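Local coordinates for protein tannase (Fusobacterium nucleatum subsp. nucleatum ATCC 25586, PDB 6YQ4) that is a tannase that acts against gallotannins, probably as a hydrolase of the alpha/beta-hydrolase clan, and binds a magnesium ion, at residues K86-G91 against N99-A104; P72-N77 against E484-I489; S17-I22 against K26-A31. All blocks are in the same frame, centred on the assembly; numbering follows the deposited sequence.

Interaction 1: K86-G91 against N99-A104; sequences KADTVG and NSLTYA
Gly91 and Asn99 meet at the N-cap of helix 100-106, a short helix of the alpha/beta-hydrolase fold. Here the loop 86-91 lies along the first turn of the helix. Gly91 O accepts two hydrogen bonds. Asn99 N approaches it at 2.9 Å, in the carbonyl plane and on a lone pair. Thr102 OG1 donates to the same Gly91 O at 2.8 Å, tilted 21° from that plane. The carbonyl is thus tied both to the cap residue and to the helix itself.

Asn99 uses both ends of its side-chain amide. Its CG sits between the backbone N and the carbonyl carbon (chi1 83°), which folds the amide back beside the helix start. Asn99 OD1 accepts the capping bond from Thr102 N at 2.9 Å. Asn99 ND2 donates to Thr89 O at 3.0 Å, and that oxygen lies in the plane of the amide. The two bonds fix the rotation of the amide.

Leu101 buries more surface here than any other residue. Its two methyls spread against Asp88, and CD1 and CD2 each lie 3.8 Å from Asp88 CB. Leu101 CD1 also comes within 3.4 Å of Asp88 OD2. The same side chain touches Tyr52 of strand 48-54 and Val111 and Ala113 of strand 110-114, so the loop, the helix and the central sheet meet round it. Asp88 O accepts a hydrogen bond from Asn50 ND2. Further along the loop, Val90 crosses Thr102 at about a right angle, its CG1 3.3 Å from Thr102 OG1.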
loop_
_atom_site.group_PDB
_atom_site.type_symbol
_atom_site.label_atom_id
_atom_site.label_comp_id
_atom_site.label_asym_id
_atom_site.label_seq_id
_atom_site.Cartn_x
_atom_site.Cartn_y
_atom_site.Cartn_z
ATOM N N LYS A 86 -8.880 -9.991 -6.719
ATOM C CA LYS A 86 -10.013 -10.783 -6.285
ATOM C C LYS A 86 -9.975 -10.950 -4.777
ATOM O O LYS A 86 -8.932 -10.787 -4.138
ATOM C CB LYS A 86 -10.018 -12.167 -6.963
ATOM C CG LYS A 86 -10.335 -12.142 -8.445
ATOM C CD LYS A 86 -11.690 -12.769 -8.736
ATOM C CE LYS A 86 -12.091 -12.625 -10.219
ATOM N NZ LYS A 86 -11.756 -13.824 -11.060
ATOM N N ALA A 87 -11.144 -11.258 -4.212
ATOM C CA ALA A 87 -11.229 -11.554 -2.793
ATOM C C ALA A 87 -10.288 -12.696 -2.446
ATOM O O ALA A 87 -10.236 -13.715 -3.142
ATOM C CB ALA A 87 -12.664 -11.922 -2.415
ATOM N N ASP A 88 -9.533 -12.518 -1.370
ATOM C CA ASP A 88 -8.611 -13.538 -0.908
ATOM C C ASP A 88 -9.381 -14.703 -0.333
ATOM O O ASP A 88 -10.521 -14.560 0.109
ATOM C CB ASP A 88 -7.665 -12.988 0.163
ATOM C CG ASP A 88 -6.271 -13.559 0.038
ATOM O OD1 ASP A 88 -6.128 -14.647 -0.567
ATOM O OD2 ASP A 88 -5.319 -12.916 0.514
ATOM N N THR A 89 -8.742 -15.875 -0.342
ATOM C CA THR A 89 -9.315 -17.060 0.271
ATOM C C THR A 89 -8.442 -17.529 1.425
ATOM O O THR A 89 -7.292 -17.107 1.592
ATOM C CB THR A 89 -9.495 -18.204 -0.735
ATOM O OG1 THR A 89 -8.242 -18.511 -1.361
ATOM C CG2 THR A 89 -10.503 -17.804 -1.797
ATOM N N VAL A 90 -9.028 -18.403 2.236
ATOM C CA VAL A 90 -8.322 -19.029 3.342
ATOM C C VAL A 90 -7.447 -20.136 2.773
ATOM O O VAL A 90 -7.943 -21.043 2.096
ATOM C CB VAL A 90 -9.311 -19.585 4.375
ATOM C CG1 VAL A 90 -8.590 -20.475 5.394
ATOM C CG2 VAL A 90 -10.087 -18.450 5.042
ATOM N N GLY A 91 -6.143 -20.056 3.031
ATOM C CA GLY A 91 -5.241 -21.134 2.680
ATOM C C GLY A 91 -3.810 -20.882 3.099
ATOM O O GLY A 91 -3.552 -20.210 4.100
ATOM N N ASN A 99 -1.482 -18.593 5.308
ATOM C CA ASN A 99 -1.577 -17.230 4.813
ATOM C C ASN A 99 -2.224 -16.339 5.883
ATOM O O ASN A 99 -2.597 -16.802 6.972
ATOM C CB ASN A 99 -2.280 -17.201 3.448
ATOM C CG ASN A 99 -3.808 -17.222 3.519
ATOM O OD1 ASN A 99 -4.427 -17.386 4.576
ATOM N ND2 ASN A 99 -4.423 -17.108 2.345
ATOM N N SER A 100 -2.363 -15.043 5.566
ATOM C CA SER A 100 -2.764 -14.069 6.571
ATOM C C SER A 100 -4.188 -14.299 7.068
ATOM O O SER A 100 -4.485 -14.027 8.241
ATOM C CB SER A 100 -2.592 -12.658 6.007
ATOM O OG SER A 100 -3.561 -12.388 5.022
ATOM N N LEU A 101 -5.074 -14.793 6.196
ATOM C CA LEU A 101 -6.457 -15.040 6.592
ATOM C C LEU A 101 -6.559 -16.272 7.478
ATOM O O LEU A 101 -7.333 -16.286 8.446
ATOM C CB LEU A 101 -7.341 -15.213 5.356
ATOM C CG LEU A 101 -7.655 -13.992 4.495
ATOM C CD1 LEU A 101 -6.428 -13.499 3.706
ATOM C CD2 LEU A 101 -8.825 -14.311 3.565
ATOM N N THR A 102 -5.812 -17.331 7.135
ATOM C CA THR A 102 -5.730 -18.499 8.013
ATOM C C THR A 102 -5.135 -18.120 9.365
ATOM O O THR A 102 -5.596 -18.585 10.413
ATOM C CB THR A 102 -4.872 -19.584 7.369
ATOM O OG1 THR A 102 -5.447 -20.006 6.121
ATOM C CG2 THR A 102 -4.718 -20.767 8.308
ATOM N N TYR A 103 -4.089 -17.293 9.353
ATOM C CA TYR A 103 -3.516 -16.791 10.592
ATOM C C TYR A 103 -4.564 -16.033 11.399
ATOM O O TYR A 103 -4.727 -16.266 12.604
ATOM C CB TYR A 103 -2.304 -15.902 10.285
ATOM C CG TYR A 103 -1.283 -15.927 11.401
ATOM C CD1 TYR A 103 -1.509 -15.219 12.586
ATOM C CD2 TYR A 103 -0.112 -16.679 11.291
ATOM C CE1 TYR A 103 -0.605 -15.262 13.638
ATOM C CE2 TYR A 103 0.805 -16.719 12.336
ATOM C CZ TYR A 103 0.548 -16.006 13.513
ATOM O OH TYR A 103 1.443 -16.034 14.562
ATOM N N ALA A 104 -5.307 -15.141 10.734
ATOM C CA ALA A 104 -6.329 -14.358 11.412
ATOM C C ALA A 104 -7.371 -15.263 12.072
ATOM O O ALA A 104 -7.719 -15.077 13.247
ATOM C CB ALA A 104 -6.977 -13.383 10.428
#

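Interaction 2: P72-N77 against E484-I489; sequences PIFFPN and ELFNWI
Phe74 and Phe486 meet ring against ring between strand 73-76 and helix 482-493. The two rings are inclined, with their planes at 48° and their centroids 5.0 Å apart. Phe486 points its far end at one face of Phe74. Its CZ is 3.7 Å above the Phe74 plane, offset toward the rim.

Phe74 carries its ring out from the sheet with CG anti to the backbone N (chi1 -177°). The Phe486 side chain crosses it at about a right angle. Ile489, one turn further along the helix, adds a methyl: its CD1 is 4.2 Å from Phe74 CE1. All three side chains are buried, and the contact between them is apolar.

Phe486 also meets two other aromatic rings. It lies against Tyr103, with the planes at about 25°, and makes an edge-to-face contact with Tyr109. Phe74 also touches Ser100 and Ala104 of helix 100-106, while its backbone bonds to strand 110-114. A C-terminal helix laid against the central, largely parallel sheet, next to the helix that follows an inner strand, is typical of the alpha/beta-hydrolase fold.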
loop_
_atom_site.group_PDB
_atom_site.type_symbol
_atom_site.label_atom_id
_atom_site.label_comp_id
_atom_site.label_asym_id
_atom_site.label_seq_id
_atom_site.Cartn_x
_atom_site.Cartn_y
_atom_site.Cartn_z
ATOM N N PRO A 72 -12.156 -8.483 16.609
ATOM C CA PRO A 72 -11.710 -7.607 15.521
ATOM C C PRO A 72 -11.962 -8.250 14.164
ATOM O O PRO A 72 -12.006 -9.479 14.029
ATOM C CB PRO A 72 -10.209 -7.437 15.787
ATOM C CG PRO A 72 -10.019 -7.791 17.200
ATOM C CD PRO A 72 -11.101 -8.755 17.591
ATOM N N ILE A 73 -12.122 -7.401 13.151
ATOM C CA ILE A 73 -12.395 -7.832 11.787
ATOM C C ILE A 73 -11.142 -7.547 10.976
ATOM O O ILE A 73 -10.724 -6.386 10.846
ATOM C CB ILE A 73 -13.643 -7.137 11.207
ATOM C CG1 ILE A 73 -14.883 -7.530 12.017
ATOM C CG2 ILE A 73 -13.865 -7.507 9.729
ATOM C CD1 ILE A 73 -16.179 -6.969 11.479
ATOM N N PHE A 74 -10.522 -8.616 10.463
ATOM C CA PHE A 74 -9.315 -8.517 9.655
ATOM C C PHE A 74 -9.724 -8.337 8.196
ATOM O O PHE A 74 -10.436 -9.181 7.636
ATOM C CB PHE A 74 -8.446 -9.762 9.842
ATOM C CG PHE A 74 -7.129 -9.712 9.093
ATOM C CD1 PHE A 74 -6.137 -8.803 9.463
ATOM C CD2 PHE A 74 -6.881 -10.579 8.032
ATOM C CE1 PHE A 74 -4.921 -8.752 8.782
ATOM C CE2 PHE A 74 -5.662 -10.533 7.336
ATOM C CZ PHE A 74 -4.675 -9.602 7.711
ATOM N N PHE A 75 -9.245 -7.254 7.582
ATOM C CA PHE A 75 -9.710 -6.758 6.284
ATOM C C PHE A 75 -8.574 -6.721 5.251
ATOM O O PHE A 75 -8.107 -5.639 4.871
ATOM C CB PHE A 75 -10.325 -5.373 6.509
ATOM C CG PHE A 75 -11.129 -4.845 5.357
ATOM C CD1 PHE A 75 -12.420 -5.314 5.114
ATOM C CD2 PHE A 75 -10.616 -3.854 4.526
ATOM C CE1 PHE A 75 -13.172 -4.836 4.029
ATOM C CE2 PHE A 75 -11.372 -3.356 3.453
ATOM C CZ PHE A 75 -12.646 -3.850 3.208
ATOM N N PRO A 76 -8.118 -7.881 4.757
ATOM C CA PRO A 76 -7.070 -7.885 3.710
ATOM C C PRO A 76 -7.599 -7.679 2.290
ATOM O O PRO A 76 -8.593 -8.281 1.882
ATOM C CB PRO A 76 -6.451 -9.287 3.837
ATOM C CG PRO A 76 -7.620 -10.154 4.293
ATOM C CD PRO A 76 -8.504 -9.253 5.160
ATOM N N ASN A 77 -6.899 -6.841 1.520
ATOM C CA ASN A 77 -7.121 -6.730 0.079
ATOM C C ASN A 77 -5.936 -7.332 -0.672
ATOM O O ASN A 77 -4.845 -7.480 -0.121
ATOM C CB ASN A 77 -7.384 -5.267 -0.351
ATOM C CG ASN A 77 -6.109 -4.448 -0.562
ATOM O OD1 ASN A 77 -5.392 -4.664 -1.534
ATOM N ND2 ASN A 77 -5.855 -3.453 0.329
ATOM N N GLU A 484 4.654 -11.276 14.158
ATOM C CA GLU A 484 4.767 -9.905 14.654
ATOM C C GLU A 484 3.533 -9.074 14.311
ATOM O O GLU A 484 3.065 -8.282 15.138
ATOM C CB GLU A 484 6.027 -9.260 14.084
ATOM C CG GLU A 484 7.193 -10.207 14.108
ATOM C CD GLU A 484 8.499 -9.529 13.778
ATOM O OE1 GLU A 484 9.165 -9.971 12.801
ATOM O OE2 GLU A 484 8.860 -8.566 14.496
ATOM N N LEU A 485 3.004 -9.225 13.091
ATOM C CA LEU A 485 1.869 -8.412 12.671
ATOM C C LEU A 485 0.685 -8.619 13.589
ATOM O O LEU A 485 0.045 -7.654 14.017
ATOM C CB LEU A 485 1.471 -8.733 11.232
ATOM C CG LEU A 485 0.151 -8.085 10.785
ATOM C CD1 LEU A 485 0.249 -6.576 10.870
ATOM C CD2 LEU A 485 -0.229 -8.489 9.370
ATOM N N PHE A 486 0.371 -9.873 13.904
ATOM C CA PHE A 486 -0.799 -10.127 14.732
ATOM C C PHE A 486 -0.508 -9.910 16.216
ATOM O O PHE A 486 -1.445 -9.776 17.019
ATOM C CB PHE A 486 -1.336 -11.536 14.426
ATOM C CG PHE A 486 -2.168 -11.591 13.141
ATOM C CD1 PHE A 486 -3.529 -11.322 13.163
ATOM C CD2 PHE A 486 -1.575 -11.864 11.916
ATOM C CE1 PHE A 486 -4.287 -11.348 11.999
ATOM C CE2 PHE A 486 -2.325 -11.895 10.748
ATOM C CZ PHE A 486 -3.681 -11.628 10.784
ATOM N N ASN A 487 0.765 -9.842 16.597
ATOM C CA ASN A 487 1.099 -9.318 17.914
ATOM C C ASN A 487 0.712 -7.843 18.014
ATOM O O ASN A 487 0.067 -7.423 18.985
ATOM C CB ASN A 487 2.590 -9.524 18.187
ATOM C CG ASN A 487 2.934 -10.981 18.506
ATOM O OD1 ASN A 487 2.097 -11.744 18.999
ATOM N ND2 ASN A 487 4.169 -11.366 18.223
ATOM N N TRP A 488 1.068 -7.055 16.987
ATOM C CA TRP A 488 0.708 -5.640 16.936
ATOM C C TRP A 488 -0.803 -5.445 16.955
ATOM O O TRP A 488 -1.316 -4.585 17.682
ATOM C CB TRP A 488 1.318 -5.002 15.696
ATOM C CG TRP A 488 0.983 -3.559 15.524
ATOM C CD1 TRP A 488 1.567 -2.505 16.158
ATOM C CD2 TRP A 488 -0.019 -3.003 14.669
ATOM N NE1 TRP A 488 0.999 -1.325 15.749
ATOM C CE2 TRP A 488 0.017 -1.602 14.838
ATOM C CE3 TRP A 488 -0.944 -3.551 13.778
ATOM C CZ2 TRP A 488 -0.840 -0.740 14.155
ATOM C CZ3 TRP A 488 -1.781 -2.692 13.082
ATOM C CH2 TRP A 488 -1.723 -1.303 13.278
ATOM N N ILE A 489 -1.540 -6.240 16.165
ATOM C CA ILE A 489 -2.991 -6.081 16.102
ATOM C C ILE A 489 -3.614 -6.417 17.449
ATOM O O ILE A 489 -4.476 -5.685 17.956
ATOM C CB ILE A 489 -3.600 -6.954 14.987
ATOM C CG1 ILE A 489 -3.091 -6.579 13.612
ATOM C CG2 ILE A 489 -5.128 -6.882 15.016
ATOM C CD1 ILE A 489 -3.675 -7.442 12.529
#

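Interaction 3: S17-I22 against K26-A31; sequences SKEIKI and KIKYRA
Ile20 O accepts from Ile27 N at 2.8 Å, the shortest hydrogen bond between the two strands. The return bond, Ile20 N to Ile27 O, is 3.0 Å long and more bent. Two residues away, Lys18 and Tyr29 form the other hydrogen-bonded pair. Lys18 N gives a straight bond of 3.0 Å to Tyr29 O. The return bond, Tyr29 N to Lys18 O, is 3.2 Å long. Between these pairs Glu19 CA makes a CA-H...O contact with Ile27 O.

The pattern is that of an antiparallel beta hairpin, strands 16-21 and 26-36. Strand 16-21 is the outermost strand at this end of the mixed central sheet. The side chains of Lys18, Ile20, Ile27 and Tyr29 occupy one face of the hairpin. Ile20, Ile27 and Tyr29 touch helix 100-106 there. Ile20 and Ile27 lie side by side and point the same way, with Ile20 CG2 4.1 Å from Ile27 CB.

Tyr29 has CG between the backbone N and the carbonyl carbon (chi1 59°). This swings the ring across the neighbouring strand, where Lys18 C lies over one face, offset toward the rim. Tyr29 CZ is 3.4 Å from Lys18 CB. The Lys18 chain runs on, extended, past Ala31 CB to a salt bridge between its NZ and Glu33.

Glu19, Lys21 and Lys26, all exposed, lie on the other face. Glu19 sits between two lysines in a loose charge network. Glu19 OE1 is 3.9 Å from Lys26 NZ, a long salt bridge, and Glu19 OE2 makes another long one with Lys21 NZ. The lysine chains themselves run side by side, Lys21 CG 3.5 Å from Lys26 CG.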
loop_
_atom_site.group_PDB
_atom_site.type_symbol
_atom_site.label_atom_id
_atom_site.label_comp_id
_atom_site.label_asym_id
_atom_site.label_seq_id
_atom_site.Cartn_x
_atom_site.Cartn_y
_atom_site.Cartn_z
ATOM N N SER A 17 -19.478 -24.978 5.588
ATOM C CA SER A 17 -18.534 -25.367 6.630
ATOM C C SER A 17 -17.238 -25.827 5.980
ATOM O O SER A 17 -17.237 -26.786 5.198
ATOM C CB SER A 17 -19.111 -26.485 7.490
ATOM O OG SER A 17 -20.155 -26.008 8.307
ATOM N N LYS A 18 -16.138 -25.152 6.304
ATOM C CA LYS A 18 -14.829 -25.494 5.776
ATOM C C LYS A 18 -13.861 -25.682 6.940
ATOM O O LYS A 18 -14.217 -25.495 8.110
ATOM C CB LYS A 18 -14.337 -24.426 4.783
ATOM C CG LYS A 18 -15.212 -24.328 3.532
ATOM C CD LYS A 18 -14.764 -23.252 2.561
ATOM C CE LYS A 18 -15.485 -23.446 1.212
ATOM N NZ LYS A 18 -14.694 -22.968 0.018
ATOM N N GLU A 19 -12.634 -26.089 6.613
ATOM C CA GLU A 19 -11.615 -26.332 7.626
ATOM C C GLU A 19 -10.251 -26.333 6.958
ATOM O O GLU A 19 -10.132 -26.437 5.734
ATOM C CB GLU A 19 -11.841 -27.655 8.367
ATOM C CG GLU A 19 -11.886 -28.870 7.450
ATOM C CD GLU A 19 -11.996 -30.175 8.215
ATOM O OE1 GLU A 19 -12.067 -30.127 9.460
ATOM O OE2 GLU A 19 -11.999 -31.246 7.575
ATOM N N ILE A 20 -9.218 -26.200 7.788
ATOM C CA ILE A 20 -7.840 -26.266 7.324
ATOM C C ILE A 20 -6.978 -26.591 8.532
ATOM O O ILE A 20 -7.272 -26.168 9.653
ATOM C CB ILE A 20 -7.407 -24.948 6.629
ATOM C CG1 ILE A 20 -6.003 -25.082 6.042
ATOM C CG2 ILE A 20 -7.468 -23.765 7.590
ATOM C CD1 ILE A 20 -5.506 -23.830 5.415
ATOM N N LYS A 21 -5.930 -27.374 8.303
ATOM C CA LYS A 21 -4.964 -27.755 9.323
ATOM C C LYS A 21 -3.644 -27.084 8.979
ATOM O O LYS A 21 -3.148 -27.230 7.860
ATOM C CB LYS A 21 -4.802 -29.279 9.392
ATOM C CG LYS A 21 -6.113 -30.087 9.353
ATOM C CD LYS A 21 -6.607 -30.380 7.915
ATOM C CE LYS A 21 -8.143 -30.406 7.824
ATOM N NZ LYS A 21 -8.659 -30.252 6.420
ATOM N N ILE A 22 -3.083 -26.336 9.922
ATOM C CA ILE A 22 -1.861 -25.584 9.639
ATOM C C ILE A 22 -0.614 -26.440 9.849
ATOM O O ILE A 22 0.232 -26.558 8.952
ATOM C CB ILE A 22 -1.851 -24.282 10.473
ATOM C CG1 ILE A 22 -2.032 -24.538 11.978
ATOM C CG2 ILE A 22 -2.950 -23.379 9.995
ATOM C CD1 ILE A 22 -0.751 -24.485 12.816
ATOM N N LYS A 26 -6.850 -28.198 13.773
ATOM C CA LYS A 26 -7.922 -28.067 12.787
ATOM C C LYS A 26 -8.657 -26.750 13.030
ATOM O O LYS A 26 -9.378 -26.605 14.024
ATOM C CB LYS A 26 -8.886 -29.254 12.851
ATOM C CG LYS A 26 -8.529 -30.420 11.908
ATOM C CD LYS A 26 -9.352 -31.674 12.201
ATOM C CE LYS A 26 -10.805 -31.461 11.844
ATOM N NZ LYS A 26 -11.706 -32.317 12.659
ATOM N N ILE A 27 -8.469 -25.787 12.132
ATOM C CA ILE A 27 -9.214 -24.534 12.169
ATOM C C ILE A 27 -10.497 -24.743 11.369
ATOM O O ILE A 27 -10.459 -24.883 10.145
ATOM C CB ILE A 27 -8.386 -23.367 11.615
ATOM C CG1 ILE A 27 -7.019 -23.313 12.300
ATOM C CG2 ILE A 27 -9.136 -22.040 11.763
ATOM C CD1 ILE A 27 -6.081 -22.346 11.670
ATOM N N LYS A 28 -11.631 -24.808 12.060
ATOM C CA LYS A 28 -12.938 -24.889 11.422
ATOM C C LYS A 28 -13.571 -23.502 11.384
ATOM O O LYS A 28 -13.481 -22.734 12.352
ATOM C CB LYS A 28 -13.849 -25.872 12.163
ATOM C CG LYS A 28 -13.370 -27.323 12.104
ATOM C CD LYS A 28 -14.304 -28.287 12.822
ATOM C CE LYS A 28 -15.749 -28.117 12.368
ATOM N NZ LYS A 28 -16.517 -29.409 12.475
ATOM N N TYR A 29 -14.204 -23.180 10.259
ATOM C CA TYR A 29 -14.803 -21.866 10.074
ATOM C C TYR A 29 -16.005 -21.993 9.146
ATOM O O TYR A 29 -16.197 -23.010 8.472
ATOM C CB TYR A 29 -13.783 -20.849 9.525
ATOM C CG TYR A 29 -13.179 -21.255 8.196
ATOM C CD1 TYR A 29 -13.721 -20.808 6.993
ATOM C CD2 TYR A 29 -12.081 -22.107 8.145
ATOM C CE1 TYR A 29 -13.176 -21.181 5.785
ATOM C CE2 TYR A 29 -11.533 -22.493 6.938
ATOM C CZ TYR A 29 -12.085 -22.028 5.759
ATOM O OH TYR A 29 -11.543 -22.416 4.552
ATOM N N ARG A 30 -16.819 -20.946 9.127
ATOM C CA ARG A 30 -17.970 -20.851 8.238
ATOM C C ARG A 30 -17.678 -19.813 7.164
ATOM O O ARG A 30 -17.396 -18.651 7.479
ATOM C CB ARG A 30 -19.227 -20.469 9.009
ATOM C CG ARG A 30 -19.802 -21.590 9.793
ATOM C CD ARG A 30 -21.109 -21.188 10.472
ATOM N NE ARG A 30 -21.409 -22.158 11.514
ATOM C CZ ARG A 30 -22.607 -22.340 12.046
ATOM N NH1 ARG A 30 -22.767 -23.269 12.980
ATOM N NH2 ARG A 30 -23.632 -21.594 11.640
ATOM N N ALA A 31 -17.780 -20.224 5.908
ATOM C CA ALA A 31 -17.422 -19.389 4.772
ATOM C C ALA A 31 -18.678 -18.808 4.141
ATOM O O ALA A 31 -19.599 -19.555 3.793
ATOM C CB ALA A 31 -16.639 -20.195 3.733
#

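Overall arrangement
Helix 100-106 connects the three contacts. Interaction 1 lies about 11 Å, centre to centre, from each of the other two. It touches interaction 2 where Tyr103 CD1 packs 3.4 Å from Phe486 CD2. It touches interaction 3 where Thr102 CG2 packs 3.6 Å from Ile22 CG2. Interactions 2 and 3 do not touch: their nearest atoms are about 11 Å apart, though both reach the same sheet. Segment 72-77 of interaction 2 reaches a probable nucleophile elbow: Asn77 ND2 hydrogen-bonds to Gly168 O. The Phe74 side chain is about 14 Å from the magnesium ion, which Asp150, Met153 and Gly155 bind.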